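Local coordinates for protein methyltransferase 1 (Methanosarcina barkeri, PDB 2I2X) that transfers the methyl group of methanol to the cob(I)amide carried by its corrinoid partner protein MtaC, the first step of methanol-dependent methanogenesis, at residues 158-169 against 212-222; 193-204 against 252-262. All blocks are in the same frame, centred on the assembly; numbering follows the deposited sequence.

Contact 1 of 2, residues 158-169 against 212-222. With ZN (zinc ion), chain Q; K (potassium ion), chain S.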
# COMPACT_ATOMS: atom_id res chain seq x y z
N ALA A 158 -25.34 9.45 -1.87
CA ALA A 158 -24.76 8.47 -2.78
C ALA A 158 -25.13 8.79 -4.22
O ALA A 158 -26.29 9.08 -4.53
CB ALA A 158 -25.13 7.04 -2.40
N ASP A 159 -24.11 8.78 -5.09
CA ASP A 159 -24.24 9.11 -6.50
C ASP A 159 -24.39 7.83 -7.34
O ASP A 159 -25.15 7.80 -8.30
CB ASP A 159 -22.99 9.87 -6.95
CG ASP A 159 -22.84 11.23 -6.26
OD1 ASP A 159 -21.81 11.45 -5.60
OD2 ASP A 159 -23.73 12.09 -6.39
N LEU A 160 -23.66 6.79 -6.97
CA LEU A 160 -23.70 5.52 -7.70
C LEU A 160 -24.17 4.44 -6.75
O LEU A 160 -23.83 4.46 -5.56
CB LEU A 160 -22.33 5.16 -8.30
CG LEU A 160 -21.56 6.32 -8.99
CD1 LEU A 160 -20.07 6.03 -9.10
CD2 LEU A 160 -22.08 6.72 -10.34
N LEU A 161 -24.96 3.50 -7.26
CA LEU A 161 -25.51 2.44 -6.44
C LEU A 161 -25.05 1.08 -6.96
O LEU A 161 -25.14 0.83 -8.15
CB LEU A 161 -27.05 2.50 -6.44
CG LEU A 161 -27.72 3.83 -6.07
CD1 LEU A 161 -29.23 3.73 -6.20
CD2 LEU A 161 -27.33 4.27 -4.65
N SER A 162 -24.60 0.22 -6.06
CA SER A 162 -24.07 -1.08 -6.43
C SER A 162 -24.38 -2.06 -5.31
O SER A 162 -24.78 -1.65 -4.21
CB SER A 162 -22.56 -1.00 -6.56
OG SER A 162 -22.14 -0.56 -7.83
N VAL A 163 -24.18 -3.35 -5.60
CA VAL A 163 -24.24 -4.41 -4.59
C VAL A 163 -23.39 -5.52 -5.14
O VAL A 163 -23.23 -5.62 -6.34
CB VAL A 163 -25.70 -4.95 -4.34
CG1 VAL A 163 -26.41 -5.27 -5.63
CG2 VAL A 163 -25.68 -6.22 -3.46
N GLU A 164 -22.85 -6.35 -4.26
CA GLU A 164 -22.26 -7.61 -4.67
C GLU A 164 -23.26 -8.71 -4.32
O GLU A 164 -23.26 -9.19 -3.19
CB GLU A 164 -20.96 -7.87 -3.91
CG GLU A 164 -20.21 -6.62 -3.63
CD GLU A 164 -18.72 -6.81 -3.70
OE1 GLU A 164 -18.25 -7.94 -3.85
OE2 GLU A 164 -17.98 -5.81 -3.60
N SER A 165 -24.12 -9.08 -5.26
CA SER A 165 -25.26 -9.94 -4.91
C SER A 165 -24.95 -11.44 -4.87
O SER A 165 -24.00 -11.90 -5.49
CB SER A 165 -26.49 -9.60 -5.74
OG SER A 165 -26.28 -9.74 -7.12
N MET A 166 -25.77 -12.19 -4.13
CA MET A 166 -25.46 -13.55 -3.75
C MET A 166 -26.25 -14.64 -4.52
O MET A 166 -26.14 -15.84 -4.21
CB MET A 166 -25.73 -13.73 -2.25
CG MET A 166 -24.91 -12.88 -1.29
SD MET A 166 -25.48 -13.15 0.45
CE MET A 166 -27.23 -12.70 0.39
N GLY A 167 -27.03 -14.26 -5.52
CA GLY A 167 -27.75 -15.27 -6.31
C GLY A 167 -26.87 -16.43 -6.76
O GLY A 167 -25.85 -16.23 -7.43
N GLY A 168 -27.25 -17.64 -6.39
CA GLY A 168 -26.51 -18.83 -6.82
C GLY A 168 -25.29 -19.17 -5.97
O GLY A 168 -24.57 -20.15 -6.25
N LYS A 169 -25.03 -18.38 -4.94
CA LYS A 169 -23.87 -18.57 -4.08
C LYS A 169 -23.81 -19.98 -3.44
O LYS A 169 -22.75 -20.61 -3.42
CB LYS A 169 -23.86 -17.46 -3.02
CG LYS A 169 -22.84 -17.58 -1.91
CD LYS A 169 -22.75 -16.26 -1.13
CE LYS A 169 -23.65 -16.22 0.09
NZ LYS A 169 -22.93 -16.62 1.32
N THR A 212 -30.31 9.29 -9.12
CA THR A 212 -28.97 8.77 -8.97
C THR A 212 -28.60 7.75 -10.05
O THR A 212 -29.31 7.59 -11.06
CB THR A 212 -28.74 8.19 -7.58
OG1 THR A 212 -29.62 7.06 -7.39
CG2 THR A 212 -28.98 9.29 -6.51
N ILE A 213 -27.48 7.06 -9.87
CA ILE A 213 -27.08 6.14 -10.92
C ILE A 213 -27.11 4.69 -10.54
O ILE A 213 -26.55 4.28 -9.54
CB ILE A 213 -25.78 6.60 -11.62
CG1 ILE A 213 -26.22 7.54 -12.77
CG2 ILE A 213 -24.99 5.39 -12.17
CD1 ILE A 213 -25.49 8.80 -12.81
N SER A 214 -27.82 3.91 -11.34
CA SER A 214 -27.84 2.47 -11.17
C SER A 214 -26.54 1.97 -11.81
O SER A 214 -26.43 1.90 -13.03
CB SER A 214 -29.09 1.89 -11.85
OG SER A 214 -29.09 0.48 -11.80
N ALA A 215 -25.54 1.66 -10.99
CA ALA A 215 -24.21 1.48 -11.51
C ALA A 215 -23.87 0.07 -12.02
O ALA A 215 -23.45 -0.10 -13.15
CB ALA A 215 -23.17 2.00 -10.52
N GLY A 216 -24.06 -0.95 -11.18
CA GLY A 216 -23.85 -2.34 -11.59
C GLY A 216 -23.33 -3.20 -10.45
O GLY A 216 -23.02 -2.69 -9.37
N ASP A 217 -23.21 -4.50 -10.72
CA ASP A 217 -23.00 -5.60 -9.76
C ASP A 217 -21.63 -6.25 -10.06
O ASP A 217 -20.83 -5.68 -10.80
CB ASP A 217 -24.11 -6.64 -10.00
CG ASP A 217 -24.46 -7.47 -8.77
OD1 ASP A 217 -23.58 -8.15 -8.20
OD2 ASP A 217 -25.65 -7.47 -8.41
N THR A 218 -21.38 -7.44 -9.53
CA THR A 218 -20.10 -8.16 -9.71
C THR A 218 -20.36 -9.55 -9.30
O THR A 218 -20.94 -9.79 -8.23
CB THR A 218 -19.11 -7.90 -8.55
OG1 THR A 218 -18.96 -6.53 -8.31
CG2 THR A 218 -17.79 -8.47 -8.82
N ASP A 219 -19.79 -10.47 -10.06
CA ASP A 219 -19.83 -11.83 -9.62
C ASP A 219 -18.86 -12.23 -8.52
O ASP A 219 -18.41 -13.39 -8.49
CB ASP A 219 -19.68 -12.79 -10.76
CG ASP A 219 -20.37 -14.09 -10.48
OD1 ASP A 219 -21.50 -14.05 -9.92
OD2 ASP A 219 -19.78 -15.15 -10.80
N CYS A 220 -18.54 -11.29 -7.62
CA CYS A 220 -17.58 -11.52 -6.55
C CYS A 220 -17.83 -12.80 -5.76
O CYS A 220 -16.91 -13.56 -5.48
CB CYS A 220 -17.60 -10.37 -5.56
SG CYS A 220 -15.97 -10.21 -4.70
N ALA A 221 -19.10 -13.02 -5.42
CA ALA A 221 -19.51 -14.13 -4.57
C ALA A 221 -19.27 -15.49 -5.22
O ALA A 221 -19.30 -16.50 -4.53
CB ALA A 221 -20.97 -13.96 -4.13
N GLN A 222 -19.01 -15.51 -6.52
CA GLN A 222 -18.81 -16.77 -7.25
C GLN A 222 -17.49 -16.74 -8.00
O GLN A 222 -16.53 -17.33 -7.54
CB GLN A 222 -19.99 -17.10 -8.20
CG GLN A 222 -21.37 -17.29 -7.50
CD GLN A 222 -22.56 -17.18 -8.47
OE1 GLN A 222 -22.57 -16.34 -9.37
NE2 GLN A 222 -23.55 -18.04 -8.29
ZN ZN Q . -16.18 -8.02 -4.33
K K S . -15.89 -5.93 -2.38
O HOH W 1 -21.19 -11.24 -5.97

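Contact 2 of 2, residues 193-204 against 252-262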
# COMPACT_ATOMS: atom_id res chain seq x y z
N SER A 193 -28.28 -15.35 -12.93
CA SER A 193 -28.97 -14.46 -13.88
C SER A 193 -30.42 -14.13 -13.46
O SER A 193 -30.90 -13.00 -13.60
CB SER A 193 -28.92 -15.08 -15.28
OG SER A 193 -27.59 -15.04 -15.84
N ILE A 194 -31.12 -15.13 -12.93
CA ILE A 194 -32.51 -14.95 -12.53
C ILE A 194 -32.58 -13.92 -11.36
O ILE A 194 -33.39 -13.00 -11.37
CB ILE A 194 -33.19 -16.34 -12.18
CG1 ILE A 194 -33.42 -17.18 -13.44
CG2 ILE A 194 -34.50 -16.18 -11.45
CD1 ILE A 194 -33.29 -18.67 -13.18
N ASP A 195 -31.70 -14.07 -10.36
CA ASP A 195 -31.73 -13.16 -9.21
C ASP A 195 -31.30 -11.76 -9.64
O ASP A 195 -31.88 -10.77 -9.17
CB ASP A 195 -30.86 -13.68 -8.06
CG ASP A 195 -30.93 -12.80 -6.82
OD1 ASP A 195 -31.98 -12.77 -6.12
OD2 ASP A 195 -29.90 -12.13 -6.55
N MET A 196 -30.34 -11.69 -10.56
CA MET A 196 -29.83 -10.43 -11.04
C MET A 196 -30.95 -9.61 -11.65
O MET A 196 -31.05 -8.41 -11.42
CB MET A 196 -28.73 -10.64 -12.07
CG MET A 196 -27.40 -11.05 -11.51
SD MET A 196 -26.55 -9.72 -10.67
CE MET A 196 -26.19 -8.59 -12.01
N GLU A 197 -31.81 -10.26 -12.44
CA GLU A 197 -32.92 -9.52 -13.04
C GLU A 197 -33.95 -8.97 -12.04
O GLU A 197 -34.47 -7.88 -12.24
CB GLU A 197 -33.59 -10.32 -14.13
CG GLU A 197 -34.70 -9.51 -14.81
CD GLU A 197 -35.70 -10.35 -15.54
OE1 GLU A 197 -36.44 -9.75 -16.34
OE2 GLU A 197 -35.73 -11.59 -15.32
N LEU A 198 -34.23 -9.70 -10.96
CA LEU A 198 -35.15 -9.24 -9.92
C LEU A 198 -34.61 -7.96 -9.33
O LEU A 198 -35.21 -6.88 -9.45
CB LEU A 198 -35.24 -10.28 -8.80
CG LEU A 198 -36.45 -10.49 -7.86
CD1 LEU A 198 -35.95 -10.77 -6.44
CD2 LEU A 198 -37.49 -9.37 -7.84
N ILE A 199 -33.44 -8.06 -8.72
CA ILE A 199 -32.90 -6.94 -7.95
C ILE A 199 -32.56 -5.70 -8.78
O ILE A 199 -32.85 -4.58 -8.36
CB ILE A 199 -31.71 -7.41 -7.10
CG1 ILE A 199 -30.58 -7.91 -8.00
CG2 ILE A 199 -32.17 -8.52 -6.15
CD1 ILE A 199 -29.34 -8.27 -7.25
N TRP A 200 -32.01 -5.90 -9.98
CA TRP A 200 -31.60 -4.74 -10.78
C TRP A 200 -32.76 -3.95 -11.40
O TRP A 200 -32.64 -2.76 -11.66
CB TRP A 200 -30.48 -5.10 -11.77
CG TRP A 200 -29.16 -5.20 -10.98
CD1 TRP A 200 -28.53 -6.35 -10.56
CD2 TRP A 200 -28.40 -4.10 -10.45
NE1 TRP A 200 -27.42 -6.03 -9.81
CE2 TRP A 200 -27.32 -4.66 -9.73
CE3 TRP A 200 -28.51 -2.71 -10.54
CZ2 TRP A 200 -26.35 -3.86 -9.10
CZ3 TRP A 200 -27.54 -1.91 -9.91
CH2 TRP A 200 -26.48 -2.49 -9.20
N THR A 201 -33.91 -4.61 -11.57
CA THR A 201 -35.11 -3.93 -12.00
C THR A 201 -35.54 -2.99 -10.90
O THR A 201 -35.81 -1.82 -11.14
CB THR A 201 -36.20 -4.96 -12.29
OG1 THR A 201 -35.76 -5.78 -13.39
CG2 THR A 201 -37.56 -4.27 -12.61
N ASP A 202 -35.59 -3.48 -9.68
CA ASP A 202 -35.92 -2.64 -8.57
C ASP A 202 -34.87 -1.56 -8.30
O ASP A 202 -35.24 -0.40 -8.06
CB ASP A 202 -36.14 -3.48 -7.34
CG ASP A 202 -37.38 -4.33 -7.42
OD1 ASP A 202 -38.33 -3.98 -8.18
OD2 ASP A 202 -37.40 -5.36 -6.72
N ILE A 203 -33.57 -1.93 -8.36
CA ILE A 203 -32.50 -0.94 -8.08
C ILE A 203 -32.57 0.24 -9.04
O ILE A 203 -32.54 1.38 -8.60
CB ILE A 203 -31.08 -1.54 -8.03
CG1 ILE A 203 -30.93 -2.44 -6.80
CG2 ILE A 203 -30.06 -0.43 -7.95
CD1 ILE A 203 -29.96 -3.61 -6.93
N SER A 204 -32.71 -0.05 -10.32
CA SER A 204 -32.83 0.98 -11.36
C SER A 204 -34.04 1.91 -11.19
O SER A 204 -33.93 3.14 -11.30
CB SER A 204 -32.87 0.30 -12.72
OG SER A 204 -31.66 -0.41 -12.94
N PRO A 252 -22.03 -13.23 -18.70
CA PRO A 252 -23.50 -13.03 -18.94
C PRO A 252 -24.35 -12.92 -17.67
O PRO A 252 -25.40 -12.28 -17.70
CB PRO A 252 -23.91 -14.24 -19.78
CG PRO A 252 -22.85 -15.27 -19.54
CD PRO A 252 -21.56 -14.55 -19.16
N ARG A 253 -23.93 -13.53 -16.57
CA ARG A 253 -24.60 -13.26 -15.31
C ARG A 253 -24.55 -11.75 -14.97
O ARG A 253 -25.59 -11.14 -14.71
CB ARG A 253 -24.03 -14.10 -14.17
CG ARG A 253 -24.55 -13.70 -12.74
CD ARG A 253 -23.68 -12.57 -12.11
NE ARG A 253 -23.94 -12.35 -10.69
CZ ARG A 253 -23.60 -11.25 -10.02
NH1 ARG A 253 -23.01 -10.25 -10.65
NH2 ARG A 253 -23.88 -11.14 -8.71
N SER A 254 -23.35 -11.16 -14.99
CA SER A 254 -23.20 -9.76 -14.59
C SER A 254 -23.80 -8.83 -15.63
O SER A 254 -24.29 -7.76 -15.30
CB SER A 254 -21.74 -9.42 -14.30
OG SER A 254 -21.27 -10.14 -13.15
N LEU A 255 -23.81 -9.26 -16.89
CA LEU A 255 -24.45 -8.51 -17.95
C LEU A 255 -25.92 -8.14 -17.66
O LEU A 255 -26.41 -7.13 -18.14
CB LEU A 255 -24.34 -9.28 -19.27
CG LEU A 255 -25.04 -8.68 -20.49
CD1 LEU A 255 -24.40 -7.39 -20.93
CD2 LEU A 255 -25.08 -9.66 -21.65
N VAL A 256 -26.61 -8.97 -16.86
CA VAL A 256 -28.03 -8.78 -16.56
C VAL A 256 -28.36 -7.42 -15.93
O VAL A 256 -29.37 -6.79 -16.28
CB VAL A 256 -28.63 -9.97 -15.69
CG1 VAL A 256 -30.03 -9.68 -15.26
CG2 VAL A 256 -28.59 -11.29 -16.44
N ALA A 257 -27.52 -6.97 -15.00
CA ALA A 257 -27.67 -5.66 -14.38
C ALA A 257 -27.95 -4.56 -15.43
O ALA A 257 -28.84 -3.72 -15.25
CB ALA A 257 -26.44 -5.33 -13.57
N TYR A 258 -27.20 -4.61 -16.53
CA TYR A 258 -27.26 -3.58 -17.57
C TYR A 258 -28.52 -3.78 -18.43
O TYR A 258 -29.25 -2.83 -18.72
CB TYR A 258 -25.93 -3.55 -18.36
CG TYR A 258 -24.79 -3.44 -17.36
CD1 TYR A 258 -24.49 -2.22 -16.72
CD2 TYR A 258 -24.12 -4.58 -16.93
CE1 TYR A 258 -23.52 -2.14 -15.73
CE2 TYR A 258 -23.17 -4.52 -15.95
CZ TYR A 258 -22.86 -3.30 -15.35
OH TYR A 258 -21.88 -3.29 -14.37
N GLU A 259 -28.78 -5.05 -18.77
CA GLU A 259 -30.02 -5.42 -19.44
C GLU A 259 -31.19 -4.88 -18.66
O GLU A 259 -32.15 -4.39 -19.23
CB GLU A 259 -30.09 -6.94 -19.61
CG GLU A 259 -29.21 -7.40 -20.76
CD GLU A 259 -29.02 -8.89 -20.88
OE1 GLU A 259 -29.22 -9.62 -19.87
OE2 GLU A 259 -28.64 -9.33 -21.99
N ALA A 260 -31.08 -4.91 -17.33
CA ALA A 260 -32.21 -4.58 -16.48
C ALA A 260 -32.16 -3.16 -16.01
O ALA A 260 -32.86 -2.79 -15.07
CB ALA A 260 -32.28 -5.54 -15.29
N GLY A 261 -31.31 -2.35 -16.61
CA GLY A 261 -31.40 -0.93 -16.35
C GLY A 261 -30.20 -0.21 -15.78
O GLY A 261 -30.23 1.01 -15.76
N ALA A 262 -29.16 -0.92 -15.34
CA ALA A 262 -27.94 -0.24 -14.89
C ALA A 262 -27.21 0.33 -16.11
O ALA A 262 -27.44 -0.14 -17.20
CB ALA A 262 -27.00 -1.17 -14.07

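Contact 1 of 2, residues 158-169 against 212-222
Asp217 OD1 accepts two N-H groups: Ser165 N reaches it on the syn side at 3.1 Å, in an almost straight bond (176° at the hydrogen), while Thr218 N, next along the chain, takes its anti lone pair. The other oxygen, OD2, receives the hydroxyl OG of Ser165 at 2.7 Å, so one serine holds both oxygens, each donor tilted somewhat out of the carboxylate plane. Ser165 OG stands between its own N and carbonyl carbon (chi1 59°), which brings it alongside that N for the double grip. Arg253 adds a salt bridge to OD1 and Trp200 a hydrogen bond to OD2, so the buried charge has several partners.

Before this junction in the chain, parallel strands 160-163 and 213-216 pair through Leu161, whose N meets Ile213 O at 2.9 Å and whose O accepts Ala215 N. Glu164 and Cys220 converge on the zinc, with Glu164 OE1 at 2.1 Å and Cys220 SG at 2.2 Å; Cys269 joins them. Glu164 OE2 reaches the potassium at 2.4 Å, a site shared with Glu86 and Glu313. A water links Ser165 O and Thr218 O to Ala221 N. The segment after strand 160-163 thus supplies a carboxylate, and the start of helix 220-230 a sulfur, to one zinc, and that carboxylate, with one oxygen on each ion, bridges zinc and potassium and so ties their relative places.

Contact 2 of 2, residues 193-204 against 252-262
Two outer helices of the TIM barrel, 181-210 and 240-259, pack here with their short segments nearly aligned, 22° apart in direction and 8.3 Å between axes, and Met196 is the knob that fits the hole formed by Arg253, Ser254, Val256 and Ala257. Its chain bends at chi2 and chi3 (-73° and -66°), folding the thioether back so that SD lies over the centre of the Arg253 guanidinium face, 3.4 Å from CZ, while CE goes on to touch Ala257 CB at 3.6 Å. At the root of the same side chain, Met196 CB packs on Val256 CG1.

One turn later, Trp200 lays its indole flat against Ala257, whose CB stands 3.7 Å from the centroid of the five-membered ring in a CH-pi contact. Ile203 CD1 covers the opposite face, so the ring is sandwiched. The second helix ends in a Schellman motif in which Ala262 N bonds to Ala257 O at 2.8 Å and Gly261, with positive phi, is the C-prime residue. Ser204 OG meets this turn at Gly261 C, 3.2 Å away, while bonding back to Trp200 O within its own helix.

The guanidinium that the sulfur covers forms a salt bridge with Asp219 besides its bond to Asp217, and an alanine in place of Arg253 would probably leave both carboxylates without this partner and Met196 SD without the flat surface it rests on.

Helix 389-409 lies against Ser193, Pro252 and Val256, helix 143-155 borders Ile203, helix 273-280 packs on Leu255 and Tyr258, and strand 213-216 lies beside Trp200 and Ser204.

Overall arrangement
Contact 1 joins neighbouring strands of the parallel barrel sheet, and contact 2 joins two of the helices outside it; their centres are about 9 Å apart. Along the chain their segments alternate: strand 160-163, helix 181-210, strand 213-216, then helix 240-259, so helix 181-210 belongs to the crossover between the two strands. The two contacts touch directly, through Trp200 and Asp217 and through the hydroxyls of Ser204 and Ser214, probably hydrogen-bonded. As is general in TIM barrels, the ligands sit at the C-terminal ends of the strands, here zinc, potassium and the corrinoid; in this protein Trp200 and Arg253 of the helices hold Asp217, in the loop after strand 213-216, close to the zinc ligands.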